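Local coordinates for AA9 family lytic polysaccharide monooxygenase D (Myceliophthora thermophila, PDB 5UFV), which cleaves crystalline and amorphous polysaccharides as a copper-dependent monooxygenase, oxidising the glucan chain at C1 with O2 or H2O2 once a reducing agent has reduced the copper, at residues Thr114-Phe117 with Leu118-Thr122; Asp144-Pro148 with Gly149-Val153. All coordinates share one frame; numbering follows the deposited sequence.

In the fold
Both contacts are local, between neighbouring residues of one AA9 domain, on opposite sides of its centre, with their own centres 38 Å apart and their nearest atoms about 25 Å apart. Contact 1 comes first along the chain, in the long surface loop that leaves strand 101-107 and returns in strand 136-141. Contact 2 follows that strand: it takes the chain from 136-141, outermost in the four-stranded sheet, into 149-159, an inner strand of the six-stranded sheet. The first thus shapes a surface loop near H161, which probably binds O2, whereas the second secures a connection between the two sheets of the β-sandwich, away from the annotated sites.

Contact 1: residues Thr114-Phe117 with Leu118-Thr122; sequences TTVF and LDTET
F117 and T120 are the first and last residues of a type I β turn and grip each other twice. T120 N donates to F117 O (3.0 Å), the usual bond of such a turn. In return F117 N donates to T120 OG1 (2.9 Å, 152° at the hydrogen), so that backbone and side chain close the same turn. The first torsion of T120, -65°, sets OG1 anti to its own carbonyl carbon, facing that amide. Along the side chain of F117, CB is met by D119 OD1 at 3.5 Å; CG lies 4.1 Å from T120 OG1, and CD2 approaches the same oxygen to 3.6 Å, which places the hydroxyl at the ring edge, near its plane. Farther out the ring stacks with H211, whose NE2 is also hydrogen-bonded to D119 OD1, while N209 holds OD2. A water donates to both F117 O and T120 O, bridging the start and end of the turn. A valine in place of T120 would keep the branched shape but would probably leave the amide of F117 without its acceptor and the turn with one bond fewer. This is a type I β turn whose last residue, a threonine, accepts from the first residue's amide, in a surface loop of the AA9 domain, with the D119 side chain about 7 Å from that of H161, a probable O2-binding residue.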
loop_
_atom_site.group_PDB
_atom_site.type_symbol
_atom_site.label_atom_id
_atom_site.label_comp_id
_atom_site.label_asym_id
_atom_site.label_seq_id
_atom_site.Cartn_x
_atom_site.Cartn_y
_atom_site.Cartn_z
ATOM N N THR A 114 -5.199 -13.487 23.504
ATOM C CA THR A 114 -4.977 -14.368 24.651
ATOM C C THR A 114 -4.568 -15.782 24.236
ATOM O O THR A 114 -3.962 -16.488 25.033
ATOM C CB THR A 114 -6.229 -14.443 25.532
ATOM O OG1 THR A 114 -7.357 -14.789 24.724
ATOM C CG2 THR A 114 -6.517 -13.101 26.192
ATOM N N THR A 115 -4.957 -16.214 23.033
ATOM C CA THR A 115 -4.356 -17.385 22.348
ATOM C C THR A 115 -3.555 -16.989 21.079
ATOM O O THR A 115 -2.611 -17.661 20.695
ATOM C CB THR A 115 -5.423 -18.445 21.964
ATOM O OG1 THR A 115 -6.340 -17.922 20.982
ATOM C CG2 THR A 115 -6.193 -18.906 23.193
ATOM N N VAL A 116 -3.965 -15.908 20.427
ATOM C CA VAL A 116 -3.281 -15.349 19.273
ATOM C C VAL A 116 -2.856 -13.917 19.632
ATOM O O VAL A 116 -3.695 -13.015 19.747
ATOM C CB VAL A 116 -4.215 -15.329 18.032
ATOM C CG1 VAL A 116 -3.552 -14.647 16.831
ATOM C CG2 VAL A 116 -4.655 -16.736 17.655
ATOM N N PHE A 117 -1.559 -13.712 19.812
ATOM C CA PHE A 117 -1.033 -12.392 20.098
ATOM C C PHE A 117 -0.531 -11.696 18.836
ATOM O O PHE A 117 -0.478 -12.292 17.749
ATOM C CB PHE A 117 0.117 -12.498 21.094
ATOM C CG PHE A 117 -0.220 -13.284 22.320
ATOM C CD1 PHE A 117 -0.803 -12.666 23.417
ATOM C CD2 PHE A 117 0.045 -14.653 22.377
ATOM C CE1 PHE A 117 -1.112 -13.402 24.551
ATOM C CE2 PHE A 117 -0.266 -15.396 23.518
ATOM C CZ PHE A 117 -0.840 -14.765 24.606
ATOM N N LEU A 118 -0.143 -10.434 19.009
ATOM C CA LEU A 118 0.421 -9.613 17.936
ATOM C C LEU A 118 1.629 -10.272 17.313
ATOM O O LEU A 118 1.830 -10.137 16.105
ATOM C CB LEU A 118 0.832 -8.221 18.436
ATOM C CG LEU A 118 -0.271 -7.258 18.891
ATOM C CD1 LEU A 118 0.336 -6.047 19.572
ATOM C CD2 LEU A 118 -1.169 -6.811 17.751
ATOM N N ASP A 119 2.425 -10.971 18.125
ATOM C CA ASP A 119 3.631 -11.641 17.632
ATOM C C ASP A 119 3.434 -13.116 17.261
ATOM O O ASP A 119 4.385 -13.765 16.861
ATOM C CB ASP A 119 4.784 -11.496 18.628
ATOM C CG ASP A 119 4.639 -12.377 19.853
ATOM O OD1 ASP A 119 3.513 -12.800 20.185
ATOM O OD2 ASP A 119 5.668 -12.622 20.521
ATOM N N THR A 120 2.214 -13.641 17.364
ATOM C CA THR A 120 1.988 -15.040 17.037
ATOM C C THR A 120 2.170 -15.291 15.541
ATOM O O THR A 120 1.627 -14.565 14.714
ATOM C CB THR A 120 0.590 -15.499 17.462
ATOM O OG1 THR A 120 0.505 -15.448 18.886
ATOM C CG2 THR A 120 0.303 -16.948 16.972
ATOM N N GLU A 121 2.905 -16.356 15.228
ATOM C CA GLU A 121 3.283 -16.715 13.866
ATOM C C GLU A 121 2.252 -17.619 13.161
ATOM O O GLU A 121 1.829 -17.308 12.060
ATOM C CB GLU A 121 4.671 -17.362 13.885
ATOM C CG GLU A 121 5.194 -17.801 12.520
ATOM C CD GLU A 121 5.608 -16.660 11.595
ATOM O OE1 GLU A 121 5.633 -15.469 12.008
ATOM O OE2 GLU A 121 5.930 -16.986 10.430
ATOM N N THR A 122 1.865 -18.732 13.779
ATOM C CA THR A 122 0.694 -19.504 13.322
ATOM C C THR A 122 -0.189 -19.869 14.507
ATOM O O THR A 122 0.323 -20.285 15.545
ATOM C CB THR A 122 1.040 -20.823 12.595
ATOM O OG1 THR A 122 1.667 -21.708 13.520
ATOM C CG2 THR A 122 1.979 -20.598 11.411
HETATM O O HOH W 1 -0.305 -12.869 14.995
#

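Contact 2: residues Asp144-Pro148 with Gly149-Val153; sequences DGLAP and GNYLV
The ring of Y151 takes L146 over one face and the carbonyl oxygen of A147 at its edge. L146 CD2 makes a CH-π contact 4.2 Å from the ring centroid, 23° off the normal and displaced toward the rim. The rest of the leucine follows the ring outward, its CG lying 3.7 Å from Y151 CZ and 3.4 Å from Y151 OH. With CG anti to the backbone N (chi1 -169°), L146 extends toward the tyrosine, and the two side chains approach from opposite directions. M84 and F102 touch both of them, and V177 and K86 also lie against Y151, so neighbouring strands contribute to its surroundings.

At the edge, A147 O lies in the ring plane, 3.2 Å from Y151 CE1, and receives the hydroxyl proton of Y151 OH in a short bond of 2.6 Å. The donor is tilted 25° from the carbonyl plane. Between the bonded residues the chain passes through P148, whose ring restrains its backbone, and G149, whose extended backbone with positive phi would press any CB against P148 O. From G149 on it is strand: G149 and Y151 join strand 167-177 through backbone bonds to V177 and I175, and A147 is tied to A183.

A hydroxyl reaching the carbonyl four residues earlier, within the sequence L-A-P-G-N-Y, is the tyrosine corner found in many Greek-key β-sandwiches, and here it secures the entry to strand 149-159. Chemically, the one polar atom of a buried side chain is spent on a backbone carbonyl of the preceding loop, while leucine carbons pack against the phenol; because the hydroxyl is the donor, Y151 is likely to remain protonated.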
loop_
_atom_site.group_PDB
_atom_site.type_symbol
_atom_site.label_atom_id
_atom_site.label_comp_id
_atom_site.label_asym_id
_atom_site.label_seq_id
_atom_site.Cartn_x
_atom_site.Cartn_y
_atom_site.Cartn_z
ATOM N N ASP A 144 -16.442 4.720 -4.464
ATOM C CA ASP A 144 -17.559 5.269 -5.255
ATOM C C ASP A 144 -17.572 6.803 -5.317
ATOM O O ASP A 144 -17.354 7.489 -4.307
ATOM C CB ASP A 144 -18.917 4.806 -4.696
ATOM C CG ASP A 144 -19.107 3.298 -4.776
ATOM O OD1 ASP A 144 -18.718 2.669 -5.798
ATOM O OD2 ASP A 144 -19.656 2.744 -3.801
ATOM N N GLY A 145 -17.858 7.317 -6.511
ATOM C CA GLY A 145 -17.951 8.741 -6.757
ATOM C C GLY A 145 -16.638 9.468 -6.998
ATOM O O GLY A 145 -16.650 10.670 -7.263
ATOM N N LEU A 146 -15.505 8.770 -6.922
ATOM C CA LEU A 146 -14.198 9.432 -7.013
ATOM C C LEU A 146 -14.080 10.274 -8.273
ATOM O O LEU A 146 -14.347 9.795 -9.361
ATOM C CB LEU A 146 -13.092 8.389 -7.027
ATOM C CG LEU A 146 -11.636 8.812 -6.869
ATOM C CD1 LEU A 146 -11.416 9.567 -5.565
ATOM C CD2 LEU A 146 -10.747 7.588 -6.920
ATOM N N ALA A 147 -13.685 11.532 -8.135
ATOM C CA ALA A 147 -13.566 12.396 -9.314
ATOM C C ALA A 147 -12.603 11.769 -10.295
ATOM O O ALA A 147 -11.609 11.172 -9.875
ATOM C CB ALA A 147 -13.083 13.788 -8.932
ATOM N N PRO A 148 -12.880 11.916 -11.596
ATOM C CA PRO A 148 -12.033 11.345 -12.628
ATOM C C PRO A 148 -10.666 11.991 -12.675
ATOM O O PRO A 148 -10.534 13.147 -12.301
ATOM C CB PRO A 148 -12.774 11.693 -13.927
ATOM C CG PRO A 148 -13.563 12.909 -13.599
ATOM C CD PRO A 148 -13.964 12.734 -12.167
ATOM N N GLY A 149 -9.665 11.250 -13.148
ATOM C CA GLY A 149 -8.394 11.844 -13.561
ATOM C C GLY A 149 -7.264 10.845 -13.472
ATOM O O GLY A 149 -7.496 9.650 -13.331
ATOM N N ASN A 150 -6.035 11.338 -13.534
ATOM C CA ASN A 150 -4.875 10.482 -13.393
ATOM C C ASN A 150 -4.538 10.293 -11.946
ATOM O O ASN A 150 -4.339 11.284 -11.236
ATOM C CB ASN A 150 -3.684 11.086 -14.118
ATOM C CG ASN A 150 -3.960 11.304 -15.584
ATOM O OD1 ASN A 150 -4.852 10.676 -16.175
ATOM N ND2 ASN A 150 -3.225 12.218 -16.173
ATOM N N TYR A 151 -4.462 9.033 -11.505
ATOM C CA TYR A 151 -4.138 8.732 -10.117
ATOM C C TYR A 151 -3.009 7.729 -10.006
ATOM O O TYR A 151 -2.877 6.837 -10.833
ATOM C CB TYR A 151 -5.327 8.118 -9.380
ATOM C CG TYR A 151 -6.486 9.021 -9.031
ATOM C CD1 TYR A 151 -7.505 9.241 -9.944
ATOM C CD2 TYR A 151 -6.613 9.563 -7.768
ATOM C CE1 TYR A 151 -8.597 10.031 -9.631
ATOM C CE2 TYR A 151 -7.707 10.369 -7.430
ATOM C CZ TYR A 151 -8.707 10.600 -8.364
ATOM O OH TYR A 151 -9.812 11.394 -8.073
ATOM N N LEU A 152 -2.238 7.845 -8.935
ATOM C CA LEU A 152 -1.331 6.778 -8.531
ATOM C C LEU A 152 -2.053 5.954 -7.497
ATOM O O LEU A 152 -2.888 6.464 -6.759
ATOM C CB LEU A 152 -0.064 7.326 -7.914
ATOM C CG LEU A 152 0.628 8.462 -8.662
ATOM C CD1 LEU A 152 1.862 8.880 -7.883
ATOM C CD2 LEU A 152 0.997 8.035 -10.067
ATOM N N VAL A 153 -1.743 4.671 -7.459
ATOM C CA VAL A 153 -2.243 3.815 -6.405
ATOM C C VAL A 153 -1.025 3.204 -5.765
ATOM O O VAL A 153 -0.123 2.838 -6.480
ATOM C CB VAL A 153 -3.137 2.710 -6.949
ATOM C CG1 VAL A 153 -2.433 1.922 -8.048
ATOM C CG2 VAL A 153 -3.570 1.786 -5.815
#